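Side-chain contact in tryptophan synthase alpha-subunit (Pyrococcus furiosus, PDB 1GEQ), which cleaves indoleglycerol phosphate to indole and glyceraldehyde 3-phosphate, as the alpha subunit of the enzyme that completes tryptophan biosynthesis: residues Asp47-Thr50 against Ile51-His55. Numbering follows the deposited sequence.
Sequences DGKT and IQESH
The side chain of Asp47 runs past Ile51 and ends at a water shared with His55. Its CB lies 3.9 Å from Ile51 CB. Next along, CG comes within 3.6 Å of Ile51 CG2; with CG1 beside the backbone N (chi1 -60°), this methyl is the branch left facing the aspartate. OD2 meets the same methyl at 3.5 Å. OD1 accepts a hydrogen bond from the water at 2.7 Å and is also hydrogen-bonded to Tyr88 OH; the water lies 2.9 Å from His55 NE2, bridging a direct OD1 to NE2 separation of 4.2 Å. Carboxylate and imidazole planes are 44° apart, and Phe41 N bonds to ND1 on the ring's other nitrogen, which should help fix its rotation. This is the active-site side of a TIM barrel: Asp47, a proton acceptor of the reaction, lies near the end of the loop that leads from strand 35-38, the strand that holds the second acceptor, Glu36, to helix 49-60. Gly48 is the N-cap of that helix, its O taking Gln52 N at 3.0 Å in the first regular turn. On another flank of that turn, Lys49 bends so that CE sits 3.3 Å from Glu53 OE1, while NZ stays beyond salt-bridge range. Ser54 OG is hydrogen-bonded to Thr12 OG1 on strand 6-12.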
ATOM      1  N   ASP A  47       2.396 -11.851  -1.389  1.00 27.77           N
ATOM      2  CA  ASP A  47       3.085 -10.928  -2.280  1.00 25.02           C
ATOM      3  C   ASP A  47       3.845 -11.596  -3.407  1.00 26.10           C
ATOM      4  O   ASP A  47       4.158 -12.792  -3.349  1.00 23.58           O
ATOM      5  CB  ASP A  47       4.065 -10.052  -1.486  1.00 24.59           C
ATOM      6  CG  ASP A  47       3.370  -8.931  -0.745  1.00 25.03           C
ATOM      7  OD1 ASP A  47       3.288  -9.003   0.497  1.00 24.30           O
ATOM      8  OD2 ASP A  47       2.907  -7.986  -1.416  1.00 25.66           O
ATOM      9  N   GLY A  48       4.141 -10.803  -4.436  1.00 23.52           N
ATOM     10  CA  GLY A  48       4.906 -11.297  -5.564  1.00 25.98           C
ATOM     11  C   GLY A  48       6.373 -11.369  -5.163  1.00 26.33           C
ATOM     12  O   GLY A  48       6.763 -10.836  -4.117  1.00 26.03           O
ATOM     13  N   LYS A  49       7.190 -12.007  -5.994  1.00 27.13           N
ATOM     14  CA  LYS A  49       8.612 -12.177  -5.697  1.00 28.67           C
ATOM     15  C   LYS A  49       9.386 -10.901  -5.379  1.00 26.98           C
ATOM     16  O   LYS A  49      10.117 -10.846  -4.391  1.00 26.50           O
ATOM     17  CB  LYS A  49       9.286 -12.931  -6.853  1.00 33.74           C
ATOM     18  CG  LYS A  49      10.815 -12.996  -6.781  1.00 41.14           C
ATOM     19  CD  LYS A  49      11.359 -14.154  -7.622  1.00 46.96           C
ATOM     20  CE  LYS A  49      12.684 -13.810  -8.297  1.00 50.98           C
ATOM     21  NZ  LYS A  49      12.502 -12.991  -9.533  1.00 54.78           N
ATOM     22  N   THR A  50       9.228  -9.874  -6.208  1.00 25.74           N
ATOM     23  CA  THR A  50       9.945  -8.629  -5.990  1.00 24.92           C
ATOM     24  C   THR A  50       9.693  -8.073  -4.588  1.00 23.94           C
ATOM     25  O   THR A  50      10.638  -7.710  -3.883  1.00 21.52           O
ATOM     26  CB  THR A  50       9.567  -7.582  -7.060  1.00 27.43           C
ATOM     27  OG1 THR A  50       9.881  -8.102  -8.357  1.00 27.91           O
ATOM     28  CG2 THR A  50      10.339  -6.283  -6.846  1.00 28.88           C
ATOM     29  N   ILE A  51       8.429  -8.033  -4.173  1.00 21.83           N
ATOM     30  CA  ILE A  51       8.097  -7.516  -2.848  1.00 22.88           C
ATOM     31  C   ILE A  51       8.592  -8.449  -1.737  1.00 22.50           C
ATOM     32  O   ILE A  51       9.084  -7.984  -0.709  1.00 22.08           O
ATOM     33  CB  ILE A  51       6.565  -7.280  -2.706  1.00 25.20           C
ATOM     34  CG1 ILE A  51       6.106  -6.267  -3.755  1.00 26.79           C
ATOM     35  CG2 ILE A  51       6.231  -6.745  -1.316  1.00 18.86           C
ATOM     36  CD1 ILE A  51       6.743  -4.901  -3.595  1.00 28.92           C
ATOM     37  N   GLN A  52       8.468  -9.761  -1.934  1.00 21.94           N
ATOM     38  CA  GLN A  52       8.935 -10.712  -0.924  1.00 24.19           C
ATOM     39  C   GLN A  52      10.424 -10.478  -0.642  1.00 23.68           C
ATOM     40  O   GLN A  52      10.858 -10.470   0.510  1.00 25.59           O
ATOM     41  CB  GLN A  52       8.720 -12.162  -1.399  1.00 26.34           C
ATOM     42  CG  GLN A  52       7.250 -12.586  -1.574  1.00 29.15           C
ATOM     43  CD  GLN A  52       7.115 -14.035  -2.036  1.00 35.74           C
ATOM     44  OE1 GLN A  52       6.012 -14.557  -2.182  1.00 34.77           O
ATOM     45  NE2 GLN A  52       8.248 -14.682  -2.270  1.00 36.33           N
ATOM     46  N   GLU A  53      11.205 -10.282  -1.696  1.00 25.05           N
ATOM     47  CA  GLU A  53      12.638 -10.049  -1.545  1.00 27.11           C
ATOM     48  C   GLU A  53      12.948  -8.770  -0.769  1.00 27.76           C
ATOM     49  O   GLU A  53      13.995  -8.678  -0.122  1.00 26.10           O
ATOM     50  CB  GLU A  53      13.314 -10.015  -2.920  1.00 29.89           C
ATOM     51  CG  GLU A  53      13.305 -11.364  -3.630  1.00 35.55           C
ATOM     52  CD  GLU A  53      13.954 -11.330  -5.003  1.00 38.58           C
ATOM     53  OE1 GLU A  53      14.109 -12.409  -5.613  1.00 44.42           O
ATOM     54  OE2 GLU A  53      14.314 -10.233  -5.480  1.00 43.33           O
ATOM     55  N   SER A  54      12.044  -7.790  -0.820  1.00 25.05           N
ATOM     56  CA  SER A  54      12.263  -6.538  -0.099  1.00 24.19           C
ATOM     57  C   SER A  54      12.018  -6.770   1.383  1.00 23.28           C
ATOM     58  O   SER A  54      12.730  -6.215   2.227  1.00 22.23           O
ATOM     59  CB  SER A  54      11.340  -5.428  -0.621  1.00 27.49           C
ATOM     60  OG  SER A  54       9.980  -5.726  -0.350  1.00 31.13           O
ATOM     61  N   HIS A  55      11.012  -7.582   1.701  1.00 21.88           N
ATOM     62  CA  HIS A  55      10.724  -7.895   3.097  1.00 24.27           C
ATOM     63  C   HIS A  55      11.954  -8.587   3.700  1.00 26.73           C
ATOM     64  O   HIS A  55      12.353  -8.303   4.822  1.00 24.98           O
ATOM     65  CB  HIS A  55       9.525  -8.844   3.223  1.00 24.83           C
ATOM     66  CG  HIS A  55       8.191  -8.178   3.102  1.00 26.62           C
ATOM     67  ND1 HIS A  55       7.189  -8.340   4.033  1.00 26.05           N
ATOM     68  CD2 HIS A  55       7.683  -7.366   2.141  1.00 29.51           C
ATOM     69  CE1 HIS A  55       6.121  -7.663   3.654  1.00 27.14           C
ATOM     70  NE2 HIS A  55       6.393  -7.062   2.510  1.00 28.25           N
TER
HETATM   71  O   HOH W   1       3.694  -6.491   1.498  1.00 34.90           O